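Local coordinates for sialidase domain-containing protein (PDB 5HX0), which is of unknown function but belongs to the BNR-repeat, non-viral sialidase-like family and may therefore act on or bind carbohydrates, at the interface of chains A and B. Sequence-based numbering; all coordinates share one arbitrary frame. Chains: chain A/B, Uncharacterized protein Dfer_1899.

The interface of chains A and B. Residues chain A 55-56, 77, 79, 95, 97; chain B 120-121.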
ATOM      1  N   LYS A  55     -11.570   3.160 -12.729  1.00 13.47           N
ATOM      2  CA  LYS A  55     -10.176   2.734 -12.722  1.00 17.47           C
ATOM      3  C   LYS A  55      -9.904   1.585 -11.754  1.00 16.11           C
ATOM      4  O   LYS A  55      -8.775   1.088 -11.732  1.00 15.25           O
ATOM      5  CB  LYS A  55      -9.271   3.924 -12.372  1.00 16.62           C
ATOM      6  CG  LYS A  55      -9.326   5.044 -13.420  1.00 20.67           C
ATOM      7  CD  LYS A  55      -8.256   6.091 -13.124  1.00 28.68           C
ATOM      8  CE  LYS A  55      -8.462   7.377 -13.937  1.00 40.13           C
ATOM      9  NZ  LYS A  55      -8.905   7.108 -15.337  1.00 41.06           N
ATOM     10  N   PHE A  56     -10.894   1.155 -10.959  1.00  9.59           N
ATOM     11  CA  PHE A  56     -10.662   0.247  -9.844  1.00  9.06           C
ATOM     12  C   PHE A  56     -11.632  -0.925  -9.874  1.00 12.91           C
ATOM     13  O   PHE A  56     -12.792  -0.798 -10.267  1.00 12.98           O
ATOM     14  CB  PHE A  56     -10.804   0.967  -8.467  1.00 10.00           C
ATOM     15  CG  PHE A  56      -9.685   1.933  -8.187  1.00 11.87           C
ATOM     16  CD1 PHE A  56      -8.387   1.464  -8.019  1.00 12.32           C
ATOM     17  CD2 PHE A  56      -9.916   3.302  -8.114  1.00 11.64           C
ATOM     18  CE1 PHE A  56      -7.315   2.349  -7.762  1.00 13.81           C
ATOM     19  CE2 PHE A  56      -8.857   4.194  -7.861  1.00 15.40           C
ATOM     20  CZ  PHE A  56      -7.547   3.705  -7.683  1.00 11.72           C
ATOM     21  N   ARG A  77      -9.620  -2.984  -2.765  1.00  9.85           N
ATOM     22  CA  ARG A  77      -9.495  -2.152  -3.955  1.00 11.13           C
ATOM     23  C   ARG A  77      -8.204  -2.486  -4.686  1.00  9.28           C
ATOM     24  O   ARG A  77      -7.132  -2.550  -4.074  1.00 11.02           O
ATOM     25  CB  ARG A  77      -9.554  -0.658  -3.622  1.00  9.14           C
ATOM     26  CG  ARG A  77      -9.707   0.181  -4.894  1.00 11.62           C
ATOM     27  CD  ARG A  77      -9.962   1.659  -4.588  1.00  9.21           C
ATOM     28  NE  ARG A  77      -8.736   2.310  -4.120  1.00 10.73           N
ATOM     29  CZ  ARG A  77      -8.552   3.626  -4.080  1.00 16.05           C
ATOM     30  NH1 ARG A  77      -7.393   4.126  -3.631  1.00 14.38           N
ATOM     31  NH2 ARG A  77      -9.519   4.436  -4.498  1.00 10.75           N
ATOM     32  N   PRO A  79      -6.357  -2.163  -8.985  1.00 10.63           N
ATOM     33  CA  PRO A  79      -6.563  -1.614 -10.327  1.00 12.52           C
ATOM     34  C   PRO A  79      -7.532  -2.472 -11.117  1.00 13.17           C
ATOM     35  O   PRO A  79      -7.485  -3.702 -11.056  1.00 16.11           O
ATOM     36  CB  PRO A  79      -5.158  -1.641 -10.948  1.00 18.14           C
ATOM     37  CG  PRO A  79      -4.224  -1.574  -9.782  1.00 14.41           C
ATOM     38  CD  PRO A  79      -4.921  -2.347  -8.671  1.00 10.97           C
ATOM     39  N   ASN A  95      -1.012  -4.997  -5.905  1.00 11.87           N
ATOM     40  CA  ASN A  95      -1.400  -3.713  -5.330  1.00 13.60           C
ATOM     41  C   ASN A  95      -2.854  -3.672  -4.858  1.00 11.78           C
ATOM     42  O   ASN A  95      -3.427  -2.585  -4.773  1.00 12.08           O
ATOM     43  CB  ASN A  95      -1.129  -2.596  -6.332  1.00 13.53           C
ATOM     44  CG  ASN A  95       0.353  -2.438  -6.604  1.00 14.20           C
ATOM     45  OD1 ASN A  95       0.859  -2.864  -7.648  1.00 13.51           O
ATOM     46  ND2 ASN A  95       1.071  -1.887  -5.629  1.00 12.12           N
ATOM     47  N   TYR A  97      -5.283  -3.397  -1.994  1.00  9.45           N
ATOM     48  CA  TYR A  97      -5.206  -2.886  -0.636  1.00 10.41           C
ATOM     49  C   TYR A  97      -6.546  -3.010   0.072  1.00  9.64           C
ATOM     50  O   TYR A  97      -7.599  -3.117  -0.552  1.00  8.25           O
ATOM     51  CB  TYR A  97      -4.783  -1.410  -0.620  1.00 10.47           C
ATOM     52  CG  TYR A  97      -3.478  -1.117  -1.345  1.00  6.59           C
ATOM     53  CD1 TYR A  97      -2.465  -2.064  -1.416  1.00  7.77           C
ATOM     54  CD2 TYR A  97      -3.273   0.116  -1.957  1.00 11.10           C
ATOM     55  CE1 TYR A  97      -1.250  -1.787  -2.077  1.00 12.06           C
ATOM     56  CE2 TYR A  97      -2.077   0.410  -2.620  1.00  9.10           C
ATOM     57  CZ  TYR A  97      -1.070  -0.532  -2.682  1.00 10.82           C
ATOM     58  OH  TYR A  97       0.111  -0.215  -3.354  1.00 12.33           O
TER
ATOM     59  N   PRO B 120      -1.861   3.130  -5.586  1.00 13.71           N
ATOM     60  CA  PRO B 120      -2.809   2.083  -6.008  1.00 13.76           C
ATOM     61  C   PRO B 120      -2.404   1.359  -7.286  1.00 11.65           C
ATOM     62  O   PRO B 120      -2.917   0.264  -7.526  1.00 14.99           O
ATOM     63  CB  PRO B 120      -4.125   2.852  -6.194  1.00 14.94           C
ATOM     64  CG  PRO B 120      -3.977   4.073  -5.325  1.00 15.59           C
ATOM     65  CD  PRO B 120      -2.520   4.435  -5.391  1.00 14.24           C
ATOM     66  N   PHE B 121      -1.494   1.911  -8.098  1.00 11.08           N
ATOM     67  CA  PHE B 121      -1.187   1.332  -9.408  1.00 10.68           C
ATOM     68  C   PHE B 121       0.220   0.738  -9.516  1.00 15.53           C
ATOM     69  O   PHE B 121       0.616   0.286 -10.606  1.00 12.43           O
ATOM     70  CB  PHE B 121      -1.419   2.385 -10.506  1.00 16.16           C
ATOM     71  CG  PHE B 121      -2.838   2.900 -10.539  1.00 16.05           C
ATOM     72  CD1 PHE B 121      -3.864   2.098 -11.016  1.00 17.44           C
ATOM     73  CD2 PHE B 121      -3.149   4.150 -10.036  1.00 15.51           C
ATOM     74  CE1 PHE B 121      -5.195   2.555 -11.027  1.00 18.35           C
ATOM     75  CE2 PHE B 121      -4.466   4.621 -10.051  1.00 17.45           C
ATOM     76  CZ  PHE B 121      -5.483   3.816 -10.545  1.00 19.49           C
TER
HETATM   77  O   HOH W   1      -5.026  -0.460  -5.565  1.00 14.10           O
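B:Phe121 meets A:Phe56 ring to ring, and B:Pro120 sets its pyrrolidine beside the same A:Phe56 ring, a compact example of how a short loop can dock through two apolar residues on the partner's strands. The two phenylalanine side chains run at about a right angle to each other, yet their rings lie nearly parallel, offset so that the CZ ends overlap, with CZ of A:Phe56 3.5 Å from CZ of B:Phe121. CB of B:Pro120 abuts the CE1–CZ edge of A:Phe56, 3.6 Å from CE1, and lies over the rim of one face of B:Phe121. In B:Phe121, CG stands anti to the carbonyl carbon (chi1 -59°), which carries the ring back beside its own proline and along A:Pro79. Those two side chains slide past each other in opposite directions, CG of A:Pro79 lying 3.9 Å from CD1 of B:Phe121. A:Arg77 runs alongside B:Pro120, pointing the same way, with NH1 of its guanidinium 3.8 Å from CG of the proline. On the other flank, CE2 of A:Tyr97 packs 3.8 Å from CA of B:Pro120.

Contacts within chain A brace this surface. A:Arg77 extends with CG anti to the backbone N (chi1 -168°) and bends at chi3, so that CZ of A:Phe56 lies over the centre of one guanidinium face; this should help fix the tilt of the ring. The tyrosine is held in turn by A:Asn95, whose ND2 donates to the phenolic OH of A:Tyr97 at 3.0 Å, nearly within the amide plane, while the asparagine backbone O sits over the centre of the tyrosine ring.

A water also links the two chains here. The interface is two-fold symmetric, so the arrangement recurs with the chains exchanged, although the structure alone does not establish a dimer in solution. Water 1 bridges the chains, lying 2.8 Å from the backbone O of A:Asn95 and 3.0 Å from the carbonyl O of B:Pro120.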